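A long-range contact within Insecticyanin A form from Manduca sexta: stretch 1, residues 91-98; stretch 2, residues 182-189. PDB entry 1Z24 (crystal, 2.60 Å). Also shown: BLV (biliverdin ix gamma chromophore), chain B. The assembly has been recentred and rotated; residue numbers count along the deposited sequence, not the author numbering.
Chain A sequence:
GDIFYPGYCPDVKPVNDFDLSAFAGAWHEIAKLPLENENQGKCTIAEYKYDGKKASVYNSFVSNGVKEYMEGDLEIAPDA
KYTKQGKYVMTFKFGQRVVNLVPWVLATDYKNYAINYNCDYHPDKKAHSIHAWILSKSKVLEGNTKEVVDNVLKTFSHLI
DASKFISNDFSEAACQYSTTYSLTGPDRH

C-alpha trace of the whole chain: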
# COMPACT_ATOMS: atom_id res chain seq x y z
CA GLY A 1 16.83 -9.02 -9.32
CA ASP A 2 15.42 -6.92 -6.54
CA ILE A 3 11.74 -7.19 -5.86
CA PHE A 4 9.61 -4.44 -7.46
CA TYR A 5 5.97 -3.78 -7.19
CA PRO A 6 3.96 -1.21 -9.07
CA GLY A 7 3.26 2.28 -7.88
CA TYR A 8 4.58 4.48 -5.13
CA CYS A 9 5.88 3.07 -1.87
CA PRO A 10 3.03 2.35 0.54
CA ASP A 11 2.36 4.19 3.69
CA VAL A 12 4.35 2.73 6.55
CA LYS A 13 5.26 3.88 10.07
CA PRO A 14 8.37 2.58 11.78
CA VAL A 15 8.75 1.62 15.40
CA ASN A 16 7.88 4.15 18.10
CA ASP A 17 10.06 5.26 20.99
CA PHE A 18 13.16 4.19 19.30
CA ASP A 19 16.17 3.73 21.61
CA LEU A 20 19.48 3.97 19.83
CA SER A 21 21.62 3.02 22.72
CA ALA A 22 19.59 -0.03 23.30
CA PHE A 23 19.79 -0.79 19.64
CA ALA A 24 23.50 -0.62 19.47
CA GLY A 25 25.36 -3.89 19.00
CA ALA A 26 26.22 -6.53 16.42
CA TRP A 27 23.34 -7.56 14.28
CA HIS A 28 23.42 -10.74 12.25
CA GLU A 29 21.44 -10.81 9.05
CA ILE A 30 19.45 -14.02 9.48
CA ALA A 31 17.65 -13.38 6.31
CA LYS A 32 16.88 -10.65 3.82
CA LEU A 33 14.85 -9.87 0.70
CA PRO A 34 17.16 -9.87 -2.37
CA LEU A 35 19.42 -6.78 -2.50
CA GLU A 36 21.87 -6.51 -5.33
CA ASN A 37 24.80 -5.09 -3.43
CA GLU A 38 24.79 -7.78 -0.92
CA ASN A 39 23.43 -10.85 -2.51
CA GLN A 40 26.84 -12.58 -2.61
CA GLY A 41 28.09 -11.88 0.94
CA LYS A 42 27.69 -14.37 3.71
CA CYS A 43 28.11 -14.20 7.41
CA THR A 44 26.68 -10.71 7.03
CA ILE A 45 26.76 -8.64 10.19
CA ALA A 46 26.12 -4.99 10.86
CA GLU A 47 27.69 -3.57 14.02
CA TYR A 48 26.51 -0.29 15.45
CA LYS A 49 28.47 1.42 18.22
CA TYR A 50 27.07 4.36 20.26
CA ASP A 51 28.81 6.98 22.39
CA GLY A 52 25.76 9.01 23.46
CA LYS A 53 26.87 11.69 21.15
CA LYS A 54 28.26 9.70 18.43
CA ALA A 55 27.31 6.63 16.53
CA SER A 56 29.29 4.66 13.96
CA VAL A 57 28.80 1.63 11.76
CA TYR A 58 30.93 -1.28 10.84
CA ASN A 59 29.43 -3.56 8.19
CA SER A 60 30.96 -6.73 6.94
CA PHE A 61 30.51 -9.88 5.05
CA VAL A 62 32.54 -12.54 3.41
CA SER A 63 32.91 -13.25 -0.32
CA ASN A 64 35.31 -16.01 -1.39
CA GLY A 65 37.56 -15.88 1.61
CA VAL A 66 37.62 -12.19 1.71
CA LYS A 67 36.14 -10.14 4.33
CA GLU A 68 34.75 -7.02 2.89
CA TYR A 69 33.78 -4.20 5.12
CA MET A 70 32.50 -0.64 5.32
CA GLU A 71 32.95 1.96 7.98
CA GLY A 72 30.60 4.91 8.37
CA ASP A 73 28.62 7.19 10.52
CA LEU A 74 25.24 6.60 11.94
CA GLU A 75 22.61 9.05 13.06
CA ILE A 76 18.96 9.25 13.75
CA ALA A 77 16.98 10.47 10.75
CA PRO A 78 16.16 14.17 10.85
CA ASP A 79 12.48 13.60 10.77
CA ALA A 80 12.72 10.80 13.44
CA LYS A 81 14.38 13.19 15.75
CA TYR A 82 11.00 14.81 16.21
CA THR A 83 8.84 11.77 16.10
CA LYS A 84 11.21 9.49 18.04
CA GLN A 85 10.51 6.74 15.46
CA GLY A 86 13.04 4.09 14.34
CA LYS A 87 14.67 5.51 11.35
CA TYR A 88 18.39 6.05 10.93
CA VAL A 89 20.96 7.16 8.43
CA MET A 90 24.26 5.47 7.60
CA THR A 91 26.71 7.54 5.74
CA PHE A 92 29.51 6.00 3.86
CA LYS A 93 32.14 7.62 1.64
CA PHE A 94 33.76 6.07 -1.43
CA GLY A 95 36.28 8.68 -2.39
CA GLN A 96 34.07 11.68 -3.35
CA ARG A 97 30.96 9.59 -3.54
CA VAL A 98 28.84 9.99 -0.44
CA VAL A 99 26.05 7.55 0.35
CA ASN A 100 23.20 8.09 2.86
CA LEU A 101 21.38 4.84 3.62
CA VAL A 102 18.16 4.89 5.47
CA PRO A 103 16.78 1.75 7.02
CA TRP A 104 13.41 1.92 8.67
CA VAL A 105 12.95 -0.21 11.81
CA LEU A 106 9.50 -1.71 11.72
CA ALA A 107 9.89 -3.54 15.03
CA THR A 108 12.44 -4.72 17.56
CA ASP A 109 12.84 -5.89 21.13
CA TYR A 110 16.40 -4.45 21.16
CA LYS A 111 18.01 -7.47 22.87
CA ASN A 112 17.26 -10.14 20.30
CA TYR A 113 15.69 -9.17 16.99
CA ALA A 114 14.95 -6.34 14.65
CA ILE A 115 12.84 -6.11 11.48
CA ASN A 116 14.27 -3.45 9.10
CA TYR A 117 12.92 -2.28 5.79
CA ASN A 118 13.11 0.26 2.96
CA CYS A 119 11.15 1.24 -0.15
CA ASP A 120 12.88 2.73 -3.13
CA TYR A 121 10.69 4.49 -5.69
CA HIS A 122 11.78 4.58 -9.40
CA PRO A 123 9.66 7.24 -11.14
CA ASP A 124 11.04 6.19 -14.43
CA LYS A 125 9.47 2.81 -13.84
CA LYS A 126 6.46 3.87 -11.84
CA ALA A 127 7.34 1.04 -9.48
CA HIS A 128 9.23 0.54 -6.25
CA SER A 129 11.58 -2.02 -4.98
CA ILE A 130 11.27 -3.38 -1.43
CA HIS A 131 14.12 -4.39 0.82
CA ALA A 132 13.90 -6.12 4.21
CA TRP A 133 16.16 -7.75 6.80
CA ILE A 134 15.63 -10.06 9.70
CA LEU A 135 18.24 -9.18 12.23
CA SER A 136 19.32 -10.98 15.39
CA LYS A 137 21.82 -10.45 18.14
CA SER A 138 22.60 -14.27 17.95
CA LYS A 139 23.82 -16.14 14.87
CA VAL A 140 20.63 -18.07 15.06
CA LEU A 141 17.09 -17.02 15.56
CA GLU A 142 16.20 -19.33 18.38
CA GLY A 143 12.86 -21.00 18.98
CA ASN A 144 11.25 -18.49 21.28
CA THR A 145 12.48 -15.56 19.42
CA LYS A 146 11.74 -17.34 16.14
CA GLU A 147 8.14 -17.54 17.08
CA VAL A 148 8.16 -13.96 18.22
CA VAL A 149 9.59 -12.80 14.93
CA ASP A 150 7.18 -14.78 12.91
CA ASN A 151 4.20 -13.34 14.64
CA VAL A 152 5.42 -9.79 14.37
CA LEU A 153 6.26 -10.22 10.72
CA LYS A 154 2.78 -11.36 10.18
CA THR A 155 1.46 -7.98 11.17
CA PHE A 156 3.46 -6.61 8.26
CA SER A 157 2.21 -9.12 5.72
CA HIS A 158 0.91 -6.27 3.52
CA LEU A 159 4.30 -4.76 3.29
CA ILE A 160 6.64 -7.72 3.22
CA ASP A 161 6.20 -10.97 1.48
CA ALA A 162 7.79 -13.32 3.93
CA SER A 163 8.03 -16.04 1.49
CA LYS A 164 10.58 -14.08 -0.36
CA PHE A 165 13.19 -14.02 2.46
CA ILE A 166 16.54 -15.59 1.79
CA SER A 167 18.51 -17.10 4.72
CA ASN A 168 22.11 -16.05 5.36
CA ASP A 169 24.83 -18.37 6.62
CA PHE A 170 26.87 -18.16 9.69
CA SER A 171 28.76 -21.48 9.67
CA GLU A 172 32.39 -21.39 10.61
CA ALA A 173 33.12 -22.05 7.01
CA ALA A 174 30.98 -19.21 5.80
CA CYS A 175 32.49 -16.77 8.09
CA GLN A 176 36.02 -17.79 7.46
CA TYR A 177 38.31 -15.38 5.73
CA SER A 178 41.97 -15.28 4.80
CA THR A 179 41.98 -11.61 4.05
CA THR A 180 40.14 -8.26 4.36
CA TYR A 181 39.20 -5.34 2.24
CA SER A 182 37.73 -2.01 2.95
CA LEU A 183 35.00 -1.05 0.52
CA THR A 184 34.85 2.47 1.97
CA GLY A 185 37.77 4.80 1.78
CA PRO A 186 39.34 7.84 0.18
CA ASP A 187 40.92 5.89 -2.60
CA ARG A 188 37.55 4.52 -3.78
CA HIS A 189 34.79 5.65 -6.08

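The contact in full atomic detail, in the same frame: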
# COMPACT_ATOMS: atom_id res chain seq x y z
N THR A 91 26.03 6.83 6.76
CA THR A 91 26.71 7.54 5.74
C THR A 91 28.04 6.94 5.57
O THR A 91 28.84 6.77 6.51
CB THR A 91 26.91 8.94 6.22
OG1 THR A 91 25.63 9.54 6.46
CG2 THR A 91 27.71 9.72 5.17
N PHE A 92 28.25 6.61 4.32
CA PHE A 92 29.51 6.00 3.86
C PHE A 92 30.16 6.81 2.74
O PHE A 92 29.47 7.39 1.92
CB PHE A 92 29.27 4.60 3.26
CG PHE A 92 28.72 3.70 4.29
CD1 PHE A 92 29.54 3.18 5.30
CD2 PHE A 92 27.35 3.43 4.28
CE1 PHE A 92 28.98 2.35 6.27
CE2 PHE A 92 26.77 2.59 5.24
CZ PHE A 92 27.62 2.07 6.22
N LYS A 93 31.48 6.86 2.68
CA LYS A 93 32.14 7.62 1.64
C LYS A 93 33.04 6.75 0.80
O LYS A 93 33.84 6.00 1.35
CB LYS A 93 32.97 8.72 2.23
CG LYS A 93 32.18 9.74 3.03
CD LYS A 93 33.03 10.74 3.81
CE LYS A 93 32.22 11.86 4.45
NZ LYS A 93 32.75 12.21 5.78
N PHE A 94 32.92 6.83 -0.54
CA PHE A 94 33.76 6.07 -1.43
C PHE A 94 34.44 7.18 -2.15
O PHE A 94 33.83 7.72 -3.09
CB PHE A 94 32.87 5.32 -2.37
CG PHE A 94 32.03 4.44 -1.56
CD1 PHE A 94 30.78 4.93 -1.17
CD2 PHE A 94 32.47 3.18 -1.15
CE1 PHE A 94 29.93 4.14 -0.39
CE2 PHE A 94 31.63 2.38 -0.38
CZ PHE A 94 30.37 2.87 0.00
N GLY A 95 35.64 7.55 -1.71
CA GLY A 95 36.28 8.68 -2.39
C GLY A 95 35.37 9.90 -2.23
O GLY A 95 35.00 10.25 -1.12
N GLN A 96 34.96 10.51 -3.35
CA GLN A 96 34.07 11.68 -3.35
C GLN A 96 32.61 11.26 -3.33
O GLN A 96 31.74 12.08 -3.14
CB GLN A 96 34.17 12.40 -4.75
CG GLN A 96 34.63 13.87 -4.73
CD GLN A 96 36.13 13.96 -4.45
OE1 GLN A 96 36.56 14.57 -3.41
NE2 GLN A 96 36.93 13.36 -5.38
N ARG A 97 32.33 9.99 -3.56
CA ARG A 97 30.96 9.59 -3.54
C ARG A 97 30.51 9.39 -2.10
O ARG A 97 31.14 8.67 -1.32
CB ARG A 97 30.72 8.33 -4.37
CG ARG A 97 29.27 7.90 -4.29
CD ARG A 97 29.04 6.87 -5.36
NE ARG A 97 29.98 5.78 -5.16
CZ ARG A 97 29.66 4.63 -4.60
NH1 ARG A 97 28.41 4.41 -4.20
NH2 ARG A 97 30.59 3.68 -4.44
N VAL A 98 29.41 10.07 -1.77
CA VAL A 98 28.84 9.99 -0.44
C VAL A 98 27.47 9.32 -0.50
O VAL A 98 26.58 9.74 -1.25
CB VAL A 98 28.73 11.36 0.23
CG1 VAL A 98 27.72 11.34 1.34
CG2 VAL A 98 30.06 11.86 0.75
N SER A 182 38.59 -3.13 2.65
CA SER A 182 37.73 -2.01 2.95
C SER A 182 37.01 -1.47 1.71
O SER A 182 37.63 -0.94 0.82
CB SER A 182 38.59 -0.84 3.38
OG SER A 182 37.75 0.23 3.84
N LEU A 183 35.71 -1.57 1.66
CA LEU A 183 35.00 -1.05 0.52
C LEU A 183 34.94 0.46 0.57
O LEU A 183 34.87 1.10 -0.46
CB LEU A 183 33.54 -1.58 0.48
CG LEU A 183 33.49 -3.10 0.34
CD1 LEU A 183 32.12 -3.54 0.64
CD2 LEU A 183 33.77 -3.50 -1.08
N THR A 184 34.92 1.02 1.77
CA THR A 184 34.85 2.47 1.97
C THR A 184 36.27 3.00 1.96
O THR A 184 37.20 2.25 2.06
CB THR A 184 34.11 2.88 3.29
OG1 THR A 184 34.48 1.97 4.35
CG2 THR A 184 32.58 2.67 3.14
N GLY A 185 36.45 4.27 1.81
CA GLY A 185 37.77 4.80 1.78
C GLY A 185 37.93 5.97 0.79
O GLY A 185 37.13 6.22 -0.12
N PRO A 186 39.01 6.70 1.00
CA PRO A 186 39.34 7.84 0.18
C PRO A 186 39.82 7.45 -1.20
O PRO A 186 39.65 8.20 -2.15
CB PRO A 186 40.51 8.54 0.84
CG PRO A 186 40.91 7.71 2.03
CD PRO A 186 39.96 6.55 2.14
N ASP A 187 40.43 6.31 -1.31
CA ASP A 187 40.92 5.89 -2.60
C ASP A 187 39.89 4.88 -3.17
O ASP A 187 40.14 3.73 -3.50
CB ASP A 187 42.31 5.27 -2.28
CG ASP A 187 42.84 4.50 -3.45
OD1 ASP A 187 43.46 3.44 -3.29
OD2 ASP A 187 42.43 5.07 -4.63
N ARG A 188 38.65 5.33 -3.28
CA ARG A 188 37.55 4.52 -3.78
C ARG A 188 36.66 5.44 -4.61
O ARG A 188 36.84 6.67 -4.60
CB ARG A 188 36.66 3.96 -2.63
CG ARG A 188 37.43 3.10 -1.64
CD ARG A 188 37.79 1.80 -2.31
NE ARG A 188 38.31 0.77 -1.38
CZ ARG A 188 39.61 0.55 -1.16
NH1 ARG A 188 40.05 -0.40 -0.32
NH2 ARG A 188 40.48 1.30 -1.82
N HIS A 189 35.69 4.84 -5.29
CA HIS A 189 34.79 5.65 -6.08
C HIS A 189 33.38 5.17 -6.05
O HIS A 189 32.57 5.97 -6.60
CB HIS A 189 35.23 5.93 -7.52
CG HIS A 189 35.44 4.71 -8.32
ND1 HIS A 189 36.60 3.95 -8.16
CD2 HIS A 189 34.67 4.14 -9.29
CE1 HIS A 189 36.52 2.94 -9.03
NE2 HIS A 189 35.36 3.02 -9.72
OXT HIS A 189 33.15 4.05 -5.51
NA BLV B . 21.65 -1.44 2.38
C1A BLV B . 21.32 -0.80 1.23
C2A BLV B . 20.23 0.15 1.40
C3A BLV B . 19.89 0.09 2.72
C4A BLV B . 20.79 -0.92 3.31
CMA BLV B . 18.74 0.82 3.50
OA BLV B . 21.89 -0.99 0.18
CAA BLV B . 19.60 0.95 0.33
CBA BLV B . 18.73 -0.05 -0.38
CGA BLV B . 18.17 0.60 -1.64
O1A BLV B . 17.04 1.00 -1.70
O2A BLV B . 18.89 0.74 -2.58
CHB BLV B . 20.72 -1.29 4.66
NB BLV B . 22.54 -2.91 4.86
C1B BLV B . 21.36 -2.34 5.29
C2B BLV B . 20.90 -2.96 6.51
C3B BLV B . 21.81 -3.89 6.80
C4B BLV B . 22.83 -3.87 5.75
CMB BLV B . 19.65 -2.60 7.30
CAB BLV B . 21.78 -4.82 7.98
CBB BLV B . 22.15 -6.11 7.68
CHC BLV B . 23.97 -4.68 5.76
NC BLV B . 25.20 -4.23 3.72
C1C BLV B . 25.10 -4.71 4.98
C2C BLV B . 26.36 -5.33 5.43
C3C BLV B . 27.29 -5.22 4.48
C4C BLV B . 26.55 -4.51 3.37
CMC BLV B . 26.57 -5.87 6.76
CAC BLV B . 28.76 -5.68 4.37
CBC BLV B . 29.62 -5.04 3.54
CHD BLV B . 27.09 -4.23 2.07
ND BLV B . 25.95 -2.09 1.62
C1D BLV B . 26.85 -3.13 1.27
C2D BLV B . 27.49 -2.82 -0.05
C3D BLV B . 26.98 -1.62 -0.48
C4D BLV B . 26.06 -1.20 0.56
CMD BLV B . 28.48 -3.65 -0.81
OD BLV B . 25.45 -0.16 0.51
CAD BLV B . 27.33 -0.90 -1.73
CBD BLV B . 28.28 0.22 -1.37
CGD BLV B . 28.53 1.17 -2.60
O1D BLV B . 29.47 1.00 -3.30
O2D BLV B . 27.76 2.08 -2.87

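The last eight residues of the chain, which form no regular helix, lie against a strand, a turn and the start of the next strand. The two stretches bury 387 Å² between them. Backbone hydrogen bonds, two packed phenylalanines and one arginine make the contact.

T91 does not take part. F92 is the first residue to touch stretch 2. Its CA-to-CB bond points toward that stretch, and the buried ring meets the methyl of T184, with F92 CD1 3.8 Å from T184 CG2. The methyl is the apolar part of T184; its hydroxyl is hydrogen-bonded elsewhere in the structure.

K93 contributes mainly through its backbone. G185 N donates to K93 O at 3.2 Å, and the bond is nearly straight at 172°. The lysine side chain is extended and exposed, and its end leads away from stretch 2. This suits a charged residue, since K93 is exposed.

F94 is buried and has the largest covered area in stretch 1. Its backbone forms a single beta bridge with G185. Its chi1 is m, and the ring lies among several groups of stretch 2. F94 CE2 is 3.7 Å from T184 CG2, and the carbonyl oxygen of L183 sits at the ring edge, 3.2 Å from F94 CD2. A carboxylate of the chromophore lies over one face, with F94 CZ 3.6 Å from BLV CGD. The flat aromatic ring thus packs against both protein and ligand.

G95 N donates to G185 O at 2.6 Å. Together with the bond to K93 O, this means that G185 uses both its N and its O across the contact. G185 has backbone angles that call for glycine, and a CB there would also be crowded by P186 CD. G95 has its own reasons to be glycine. Its phi is positive, at 61°, and an ideal CB would lie 1.9 Å from R188 O, a clash. Without a side chain, its CA comes within 3.0 Å of R188 O and 3.4 Å of P186 O, both as CA-H...O contacts.

Q96 adds almost nothing. It is exposed and poorly ordered, and it lies within the type II' turn from F94 to R97. Backbone hydrogen bonds from F94 N to R97 O, 2.7 Å, and from R97 N to F94 O, 2.8 Å, close that turn.

R97 points its CA-to-CB bond toward stretch 2 and holds the chain terminus. R97 NE donates to H189 O at 3.0 Å. R97 NH2 donates to H189 OXT at 2.8 Å, which is also a salt bridge. The guanidinium binds the chromophore carboxylate as well, with R97 NH1 2.8 Å from BLV O2D and R97 NH2 3.1 Å from BLV O1D. Arginine suits this place because its several N-H groups can serve two carboxylates at once. The CA-to-CB bond of H189 points away from stretch 1; the terminal carboxylate of H189 accepts the bonds from R97 NE and NH2. V98 is out of reach.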